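Local coordinates for protein, related to general stress protein 26(GS26) of B.subtilis (Clostridium acetobutylicum, PDB 2HQ7), which is of uncharacterised function but belongs to the pyridoxamine 5'-phosphate oxidase family and is probably an FMN-binding oxidoreductase related to general stress protein 26, at residues A94-L99 against Y117-F122. Numbering follows the deposited sequence.
Sequences ASKEML and YTALCF
Lys96 O lies at the edge of the Tyr117 ring, in its plane; Lys96 CB and CE lie off to one side of that plane, near CE2 and CD2. The contact sets the short helix 93-99 against the start of strand 117-131 in the antiparallel sheet of the FMN-binding split-barrel fold of the pyridoxamine 5'-phosphate oxidase family. Lys96 CB is 3.7 Å from Tyr117 CE2, and Lys96 CE approaches Tyr117 CD2. Beyond the two segments, Trp100 meets the same ring edge-to-face, and the ring of Tyr108 also meets it. Helix and strand segments run nearly perpendicular, at 89°, with axes 9.1 Å apart. Tyr117 CG is anti to the backbone N (chi1 170°). Tyr117 OH donates to Lys96 O at 2.8 Å. The C=O...OH angle is 126°, and the hydroxyl O lies in the carbonyl plane, on a lone pair of Lys96 O. This bond ties the phenol to the helix backbone. The two side chains run past each other in opposite directions. Ala119, two residues on, points its CB to the same side and adds a small apolar patch: this CB lies 4.2 Å from Lys96 CG and 4.3 Å from Leu99 CD1. Leu99 also rests on Leu40, Trp49 and Leu90 of the sheet. The bend of the Lys96 chain at chi3 brings CE near Tyr117 O; Lys96 NZ makes a weak hydrogen bond of 3.1 Å to that O.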
loop_
_atom_site.group_PDB
_atom_site.type_symbol
_atom_site.label_atom_id
_atom_site.label_comp_id
_atom_site.label_asym_id
_atom_site.label_seq_id
_atom_site.Cartn_x
_atom_site.Cartn_y
_atom_site.Cartn_z
ATOM N N ALA B 94 11.180 -13.783 23.997
ATOM C CA ALA B 94 10.397 -13.035 24.982
ATOM C C ALA B 94 9.372 -12.111 24.307
ATOM O O ALA B 94 8.157 -12.159 24.586
ATOM C CB ALA B 94 11.352 -12.236 25.882
ATOM N N SER B 95 9.846 -11.316 23.362
ATOM C CA SER B 95 8.986 -10.358 22.673
ATOM C C SER B 95 7.952 -11.056 21.805
ATOM O O SER B 95 6.762 -10.688 21.798
ATOM C CB SER B 95 9.831 -9.404 21.823
ATOM O OG SER B 95 10.795 -8.739 22.631
ATOM N N LYS B 96 8.422 -12.066 21.092
ATOM C CA LYS B 96 7.614 -12.857 20.235
ATOM C C LYS B 96 6.495 -13.493 21.014
ATOM O O LYS B 96 5.390 -13.504 20.560
ATOM C CB LYS B 96 8.500 -13.875 19.504
ATOM C CG LYS B 96 9.315 -13.185 18.396
ATOM C CD LYS B 96 10.359 -14.082 17.732
ATOM C CE LYS B 96 9.843 -14.739 16.474
ATOM N NZ LYS B 96 10.872 -15.621 15.822
ATOM N N GLU B 97 6.797 -13.980 22.215
ATOM C CA GLU B 97 5.793 -14.544 23.113
ATOM C C GLU B 97 4.802 -13.496 23.630
ATOM O O GLU B 97 3.596 -13.746 23.659
ATOM C CB GLU B 97 6.500 -15.178 24.300
ATOM C CG GLU B 97 5.603 -15.846 25.278
ATOM C CD GLU B 97 6.403 -16.488 26.386
ATOM O OE1 GLU B 97 7.301 -15.811 26.932
ATOM O OE2 GLU B 97 6.139 -17.663 26.696
HETATM N N MSE B 98 5.296 -12.332 24.048
HETATM C CA MSE B 98 4.416 -11.281 24.532
HETATM C C MSE B 98 3.522 -10.697 23.451
HETATM O O MSE B 98 2.444 -10.204 23.749
HETATM C CB MSE B 98 5.194 -10.153 25.159
HETATM C CG MSE B 98 5.525 -10.444 26.589
HETATM SE SE MSE B 98 6.500 -8.981 27.381
HETATM C CE MSE B 98 8.267 -9.296 26.558
ATOM N N LEU B 99 3.953 -10.762 22.201
ATOM C CA LEU B 99 3.157 -10.200 21.117
ATOM C C LEU B 99 2.221 -11.185 20.450
ATOM O O LEU B 99 1.299 -10.772 19.735
ATOM C CB LEU B 99 4.127 -9.629 20.091
ATOM C CG LEU B 99 4.863 -8.388 20.543
ATOM C CD1 LEU B 99 6.015 -8.164 19.544
ATOM C CD2 LEU B 99 3.821 -7.193 20.641
ATOM N N TYR B 117 7.306 -17.309 11.839
ATOM C CA TYR B 117 6.760 -16.206 12.609
ATOM C C TYR B 117 7.869 -15.186 12.788
ATOM O O TYR B 117 8.831 -15.433 13.495
ATOM C CB TYR B 117 6.237 -16.728 13.942
ATOM C CG TYR B 117 5.823 -15.695 14.995
ATOM C CD1 TYR B 117 5.131 -14.559 14.654
ATOM C CD2 TYR B 117 6.108 -15.898 16.339
ATOM C CE1 TYR B 117 4.751 -13.624 15.625
ATOM C CE2 TYR B 117 5.733 -14.957 17.334
ATOM C CZ TYR B 117 5.067 -13.825 16.960
ATOM O OH TYR B 117 4.679 -12.904 17.914
ATOM N N THR B 118 7.744 -14.053 12.115
ATOM C CA THR B 118 8.630 -12.901 12.325
ATOM C C THR B 118 7.817 -11.771 12.954
ATOM O O THR B 118 6.690 -11.520 12.558
ATOM C CB THR B 118 9.261 -12.440 10.997
ATOM O OG1 THR B 118 10.260 -13.386 10.608
ATOM C CG2 THR B 118 9.921 -11.029 11.094
ATOM N N ALA B 119 8.371 -11.124 13.975
ATOM C CA ALA B 119 7.704 -10.001 14.596
ATOM C C ALA B 119 8.516 -8.754 14.332
ATOM O O ALA B 119 9.754 -8.774 14.412
ATOM C CB ALA B 119 7.549 -10.220 16.067
ATOM N N LEU B 120 7.821 -7.673 14.029
ATOM C CA LEU B 120 8.467 -6.382 13.725
ATOM C C LEU B 120 7.911 -5.277 14.593
ATOM O O LEU B 120 6.776 -5.329 15.026
ATOM C CB LEU B 120 8.261 -6.018 12.248
ATOM C CG LEU B 120 8.788 -7.122 11.349
ATOM C CD1 LEU B 120 7.618 -8.033 11.031
ATOM C CD2 LEU B 120 9.389 -6.619 10.097
ATOM N N CYS B 121 8.727 -4.280 14.883
ATOM C CA CYS B 121 8.222 -3.099 15.590
ATOM C C CYS B 121 8.418 -1.856 14.706
ATOM O O CYS B 121 9.547 -1.521 14.345
ATOM C CB CYS B 121 8.939 -2.968 16.916
ATOM S SG CYS B 121 8.354 -1.599 17.863
ATOM N N PHE B 122 7.302 -1.242 14.296
ATOM C CA PHE B 122 7.305 0.015 13.548
ATOM C C PHE B 122 7.107 1.211 14.467
ATOM O O PHE B 122 6.197 1.213 15.269
ATOM C CB PHE B 122 6.164 0.021 12.539
ATOM C CG PHE B 122 5.939 1.370 11.857
ATOM C CD1 PHE B 122 6.760 1.793 10.813
ATOM C CD2 PHE B 122 4.840 2.155 12.191
ATOM C CE1 PHE B 122 6.522 3.016 10.156
ATOM C CE2 PHE B 122 4.569 3.349 11.523
ATOM C CZ PHE B 122 5.400 3.792 10.506
#